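Local coordinates for protein glutathione transferase gst1-6 (Anopheles dirus, PDB 1V2A) that probably conjugates glutathione to electrophilic xenobiotics, displacing a halide from halogenated substrates, and works as a homodimeric Delta class enzyme, at residues B[201-204]-B[205-208]; B[53-57]-B[58-62]; B[105-108]-B[109-113]. One frame throughout, in Å; residues are numbered along the deposited sequence.

The three contacts come from different parts of the subunit but lie around the pocket holding glutathione sulfonic acid. Contact 2 is a hairpin of the N-terminal domain, contact 3 lies on the long helix 86-115 of the C-terminal domain, and contact 1 closes the chain on helix 191-206. They do not touch: nearest atoms are about 11 Å apart between contacts 1 and 3, and about 15 Å between contact 2 and either of the others. Each nevertheless places one side chain near the ligand, Ile108 of contact 3 at about 5 Å, Trp62 of contact 2 at about 6 Å and Tyr205 of contact 1 at about 7 Å.

Contact 1 (B[201-204]-B[205-208]); sequences DTLA and YVAS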
# COMPACT_ATOMS: atom_id res chain seq x y z
N ASP B 201 18.99 -3.35 20.09
CA ASP B 201 17.97 -4.38 19.93
C ASP B 201 18.35 -5.42 18.88
O ASP B 201 18.19 -6.62 19.10
CB ASP B 201 16.64 -3.75 19.55
CG ASP B 201 15.97 -3.09 20.71
OD1 ASP B 201 16.68 -2.74 21.68
OD2 ASP B 201 14.73 -2.92 20.67
N THR B 202 18.85 -4.97 17.74
CA THR B 202 19.23 -5.91 16.69
C THR B 202 20.31 -6.84 17.21
O THR B 202 20.35 -8.02 16.85
CB THR B 202 19.76 -5.21 15.46
OG1 THR B 202 21.04 -4.64 15.76
CG2 THR B 202 18.81 -4.11 15.02
N LEU B 203 21.19 -6.32 18.05
CA LEU B 203 22.26 -7.14 18.60
C LEU B 203 21.65 -8.09 19.63
O LEU B 203 21.97 -9.27 19.67
CB LEU B 203 23.32 -6.26 19.27
CG LEU B 203 24.78 -6.58 18.95
CD1 LEU B 203 25.68 -5.68 19.77
CD2 LEU B 203 25.07 -8.04 19.25
N ALA B 204 20.75 -7.57 20.46
CA ALA B 204 20.09 -8.38 21.47
C ALA B 204 19.22 -9.44 20.82
O ALA B 204 18.94 -10.49 21.41
CB ALA B 204 19.26 -7.50 22.39
N TYR B 205 18.77 -9.18 19.59
CA TYR B 205 17.94 -10.14 18.89
C TYR B 205 18.83 -11.23 18.30
O TYR B 205 18.61 -12.42 18.53
CB TYR B 205 17.15 -9.48 17.76
CG TYR B 205 16.25 -10.45 17.01
CD1 TYR B 205 15.70 -10.10 15.77
CD2 TYR B 205 15.96 -11.71 17.52
CE1 TYR B 205 14.89 -10.99 15.07
CE2 TYR B 205 15.15 -12.61 16.83
CZ TYR B 205 14.63 -12.24 15.60
OH TYR B 205 13.84 -13.13 14.90
N VAL B 206 19.84 -10.82 17.54
CA VAL B 206 20.75 -11.79 16.95
C VAL B 206 21.37 -12.63 18.06
O VAL B 206 21.89 -13.71 17.82
CB VAL B 206 21.85 -11.09 16.13
CG1 VAL B 206 22.80 -10.34 17.06
CG2 VAL B 206 22.61 -12.11 15.30
N ALA B 207 21.32 -12.11 19.28
CA ALA B 207 21.86 -12.81 20.44
C ALA B 207 20.94 -13.97 20.78
O ALA B 207 21.36 -14.96 21.37
CB ALA B 207 21.96 -11.85 21.64
N SER B 208 19.67 -13.85 20.39
CA SER B 208 18.69 -14.89 20.64
C SER B 208 18.98 -16.09 19.75
O SER B 208 18.32 -17.12 19.84
CB SER B 208 17.27 -14.39 20.35
OG SER B 208 17.04 -14.26 18.95
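Tyr205 and Val206 bond through their backbone N atoms to the carbonyls of Asp201 and Thr202, one helical turn earlier, and this backbone is the tight part of the contact. Tyr205 N reaches Asp201 O at 2.7 Å in a bent bond, whereas Val206 N meets Thr202 O at 2.9 Å almost in line, at 173°. A chi1 of 69° turns Val206 CG1 back over the carbonyls of the preceding turn, very close to Leu203 O, though the modelled 2.9 Å is doubtful. The turn belongs to the last part of helix 191-206, near the C-terminus of the chain in the all-helical domain of this glutathione transferase. One flank is packed inward. Asp201 is buried against Leu7 and Ile8, with OD1 hydrogen-bonded to Gln197, and Thr202 also lies on Ile8. The CG of Tyr205 is anti to the backbone N (chi1 -179°), carrying the ring away from the preceding turn; the side chain touches Ile8, about 7 Å from the bound glutathione sulfonic acid, and its hydroxyl makes a weak hydrogen bond to Arg209. Leu203, Ala204, Val206 and Ala207 lie on the solvent side. There Leu203 CD2 passes at a slant across Val206 CG1, 3.9 Å away, the one apolar side-chain contact between the two segments. Further on, Tyr205 O accepts bonds from Ser208 N and OG, their lengths less certain.

Contact 2 (B[53-57]-B[58-62]); sequences TLVDN and GHVVW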
# COMPACT_ATOMS: atom_id res chain seq x y z
N THR B 53 1.26 -3.51 15.25
CA THR B 53 -0.16 -3.66 15.57
C THR B 53 -0.43 -2.74 16.75
O THR B 53 0.17 -2.91 17.81
CB THR B 53 -0.53 -5.09 15.99
OG1 THR B 53 -0.44 -5.96 14.86
CG2 THR B 53 -1.95 -5.13 16.53
N LEU B 54 -1.31 -1.76 16.56
CA LEU B 54 -1.66 -0.81 17.61
C LEU B 54 -3.00 -1.18 18.24
O LEU B 54 -3.81 -1.85 17.61
CB LEU B 54 -1.74 0.60 17.01
CG LEU B 54 -2.11 1.78 17.92
CD1 LEU B 54 -1.01 2.02 18.92
CD2 LEU B 54 -2.34 3.04 17.08
N VAL B 55 -3.23 -0.76 19.48
CA VAL B 55 -4.49 -1.03 20.18
C VAL B 55 -4.83 0.17 21.08
O VAL B 55 -4.46 0.21 22.24
CB VAL B 55 -4.41 -2.32 21.04
CG1 VAL B 55 -5.79 -2.64 21.62
CG2 VAL B 55 -3.93 -3.50 20.19
N ASP B 56 -5.55 1.14 20.52
CA ASP B 56 -5.94 2.35 21.24
C ASP B 56 -7.34 2.18 21.84
O ASP B 56 -8.33 2.11 21.12
CB ASP B 56 -5.95 3.54 20.28
CG ASP B 56 -5.84 4.88 21.00
OD1 ASP B 56 -6.07 4.91 22.24
OD2 ASP B 56 -5.53 5.89 20.33
N ASN B 57 -7.41 2.12 23.17
CA ASN B 57 -8.68 1.96 23.87
C ASN B 57 -9.53 0.89 23.22
O ASN B 57 -10.70 1.13 22.88
CB ASN B 57 -9.46 3.28 23.91
CG ASN B 57 -8.76 4.35 24.73
OD1 ASN B 57 -8.39 4.12 25.89
ND2 ASN B 57 -8.57 5.53 24.14
N GLY B 58 -8.96 -0.30 23.04
CA GLY B 58 -9.70 -1.39 22.43
C GLY B 58 -9.78 -1.36 20.92
O GLY B 58 -10.02 -2.39 20.29
N HIS B 59 -9.58 -0.18 20.33
CA HIS B 59 -9.63 -0.05 18.88
C HIS B 59 -8.33 -0.54 18.27
O HIS B 59 -7.31 0.12 18.37
CB HIS B 59 -9.85 1.41 18.48
CG HIS B 59 -9.88 1.64 17.00
ND1 HIS B 59 -10.74 0.97 16.16
CD2 HIS B 59 -9.12 2.44 16.21
CE1 HIS B 59 -10.51 1.34 14.91
NE2 HIS B 59 -9.54 2.23 14.92
N VAL B 60 -8.39 -1.71 17.64
CA VAL B 60 -7.22 -2.33 17.02
C VAL B 60 -6.89 -1.75 15.65
O VAL B 60 -7.78 -1.44 14.88
CB VAL B 60 -7.42 -3.84 16.88
CG1 VAL B 60 -6.23 -4.47 16.19
CG2 VAL B 60 -7.60 -4.47 18.26
N VAL B 61 -5.59 -1.63 15.34
CA VAL B 61 -5.14 -1.10 14.05
C VAL B 61 -3.82 -1.69 13.57
O VAL B 61 -2.85 -1.74 14.33
CB VAL B 61 -4.95 0.43 14.13
CG1 VAL B 61 -4.59 0.97 12.77
CG2 VAL B 61 -6.22 1.10 14.65
N TRP B 62 -3.76 -2.16 12.33
CA TRP B 62 -2.49 -2.68 11.84
C TRP B 62 -2.16 -2.16 10.46
O TRP B 62 -3.00 -1.57 9.79
CB TRP B 62 -2.43 -4.22 11.93
CG TRP B 62 -3.20 -5.01 10.93
CD1 TRP B 62 -2.74 -5.49 9.74
CD2 TRP B 62 -4.55 -5.48 11.07
NE1 TRP B 62 -3.72 -6.25 9.13
CE2 TRP B 62 -4.83 -6.26 9.92
CE3 TRP B 62 -5.53 -5.34 12.05
CZ2 TRP B 62 -6.07 -6.88 9.73
CZ3 TRP B 62 -6.76 -5.95 11.86
CH2 TRP B 62 -7.02 -6.72 10.71
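Thr53 and Trp62 pair across the strands as a non-hydrogen-bonded antiparallel pair, their side chains side by side and pointing the same way, with Thr53 OG1 3.9 Å from Trp62 CB. The indole then departs: chi1 of 75° sets CG between the backbone N and the carbonyl carbon, and the indole packs against Asn46, Pro47 and Thr50, and against Gln94 of the second subunit. Thr53 OG1 turns instead to Thr50 O, its hydrogen-bond partner. On the same face Val55 CG1 meets Val60 CG2 at 4.2 Å. The other face carries Leu54 beside Val61, their CB atoms 4.3 Å apart, and Asp56 beside His59. Leu54 and Val61 both lie on Ile67 of helix 64-75. Asp56 and His59 diverge: the carboxylate OD2 bonds Tyr75 OH, while the His59 ring meets that of Tyr70 with the planes at about 45° and its NE2 is hydrogen-bonded to Ser90 OG of the second subunit. Between the strands Leu54 N meets Val61 O at 2.7 Å, nearly along the C=O axis, whereas Val61 N approaches Leu54 O from above the carbonyl plane. His59 N closes the turn on Asp56 O. Asn57 and Gly58 form its corner, a type I' turn, in the tight two-residue hairpin that ends the thioredoxin-like sheet; its open end is flanked in sequence by Ile51, Pro52, Glu63 and Ser64, which line the glutathione sulfonic acid pocket.

Contact 3 (B[105-108]-B[109-113]); sequences KRII and DVIHL
Regular helical bonds join the two turns, Ile111 N lying in the carbonyl plane of Ile107 at 3.0 Å from its O and His112 N reaching Ile108 O at 2.9 Å. Ile108 then lays its CD1 over one face of the His112 imidazole, a CH-pi contact 3.6 Å from the ring centroid and 27° off the normal, displaced toward the rim near CE1. Its chi1 of -119°, away from a staggered value, brings CD1 over the ring. On the buried flank Ile107 CG2 and Ile111 CD1 meet at 4.0 Å, while Ile107 and Val110 pack on Leu128 of helix 122-141. Lys105, bent at chi2 and chi3, curls back so that NZ pairs with Asp109 OD1 at 2.8 Å, a salt bridge whose exact geometry is doubtful because that oxygen is crowded in the model. Asp109 would probably offset part of the positive charge of Lys105, which packs on Lys105 of the second subunit across the dimer interface, while the Ile108-His112 pair probably rests largely on dispersion.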
# COMPACT_ATOMS: atom_id res chain seq x y z
N LYS B 105 8.99 -2.97 -1.14
CA LYS B 105 8.66 -4.29 -1.67
C LYS B 105 9.87 -4.90 -2.36
O LYS B 105 10.15 -6.09 -2.21
CB LYS B 105 7.51 -4.18 -2.68
CG LYS B 105 7.33 -5.39 -3.61
CD LYS B 105 6.69 -6.62 -2.92
CE LYS B 105 7.64 -7.27 -1.92
NZ LYS B 105 7.08 -8.48 -1.25
N ARG B 106 10.57 -4.08 -3.12
CA ARG B 106 11.75 -4.53 -3.84
C ARG B 106 12.97 -4.67 -2.94
O ARG B 106 13.90 -5.39 -3.27
CB ARG B 106 12.02 -3.57 -5.01
CG ARG B 106 10.91 -3.61 -6.06
CD ARG B 106 11.10 -2.56 -7.13
NE ARG B 106 9.92 -2.46 -7.99
CZ ARG B 106 9.82 -1.61 -9.02
NH1 ARG B 106 10.82 -0.80 -9.32
NH2 ARG B 106 8.71 -1.58 -9.75
N ILE B 107 12.96 -3.99 -1.79
CA ILE B 107 14.08 -4.08 -0.86
C ILE B 107 13.97 -5.38 -0.08
O ILE B 107 14.88 -6.19 -0.08
CB ILE B 107 14.08 -2.93 0.19
CG1 ILE B 107 14.21 -1.57 -0.48
CG2 ILE B 107 15.21 -3.16 1.18
CD1 ILE B 107 15.26 -1.53 -1.57
N ILE B 108 12.84 -5.53 0.60
CA ILE B 108 12.55 -6.70 1.42
C ILE B 108 12.56 -7.99 0.60
O ILE B 108 12.86 -9.06 1.13
CB ILE B 108 11.18 -6.50 2.13
CG1 ILE B 108 11.38 -6.51 3.65
CG2 ILE B 108 10.18 -7.56 1.68
CD1 ILE B 108 11.86 -7.82 4.19
N ASP B 109 12.23 -7.89 -0.68
CA ASP B 109 12.26 -9.08 -1.54
C ASP B 109 13.71 -9.54 -1.57
O ASP B 109 14.01 -10.70 -1.30
CB ASP B 109 11.79 -8.75 -2.96
CG ASP B 109 10.27 -8.83 -3.12
OD1 ASP B 109 9.58 -9.23 -2.16
OD2 ASP B 109 9.77 -8.49 -4.22
N VAL B 110 14.62 -8.61 -1.86
CA VAL B 110 16.04 -8.93 -1.90
C VAL B 110 16.51 -9.48 -0.55
O VAL B 110 17.18 -10.51 -0.49
CB VAL B 110 16.88 -7.69 -2.24
CG1 VAL B 110 18.34 -8.08 -2.35
CG2 VAL B 110 16.42 -7.07 -3.54
N ILE B 111 16.16 -8.81 0.54
CA ILE B 111 16.59 -9.27 1.85
C ILE B 111 16.11 -10.70 2.13
O ILE B 111 16.87 -11.52 2.66
CB ILE B 111 16.09 -8.35 2.99
CG1 ILE B 111 16.69 -6.95 2.82
CG2 ILE B 111 16.47 -8.94 4.34
CD1 ILE B 111 16.27 -5.95 3.88
N HIS B 112 14.86 -10.99 1.79
CA HIS B 112 14.29 -12.32 2.02
C HIS B 112 15.08 -13.42 1.31
O HIS B 112 15.19 -14.54 1.81
CB HIS B 112 12.84 -12.39 1.54
CG HIS B 112 11.86 -11.72 2.46
ND1 HIS B 112 12.10 -11.58 3.81
CD2 HIS B 112 10.63 -11.22 2.24
CE1 HIS B 112 11.04 -11.02 4.38
NE2 HIS B 112 10.14 -10.79 3.45
N LEU B 113 15.60 -13.09 0.14
CA LEU B 113 16.39 -14.05 -0.63
C LEU B 113 17.74 -14.23 0.06
O LEU B 113 18.14 -15.35 0.35
CB LEU B 113 16.59 -13.55 -2.06
CG LEU B 113 15.31 -13.41 -2.87
CD1 LEU B 113 15.60 -12.80 -4.23
CD2 LEU B 113 14.67 -14.78 -3.02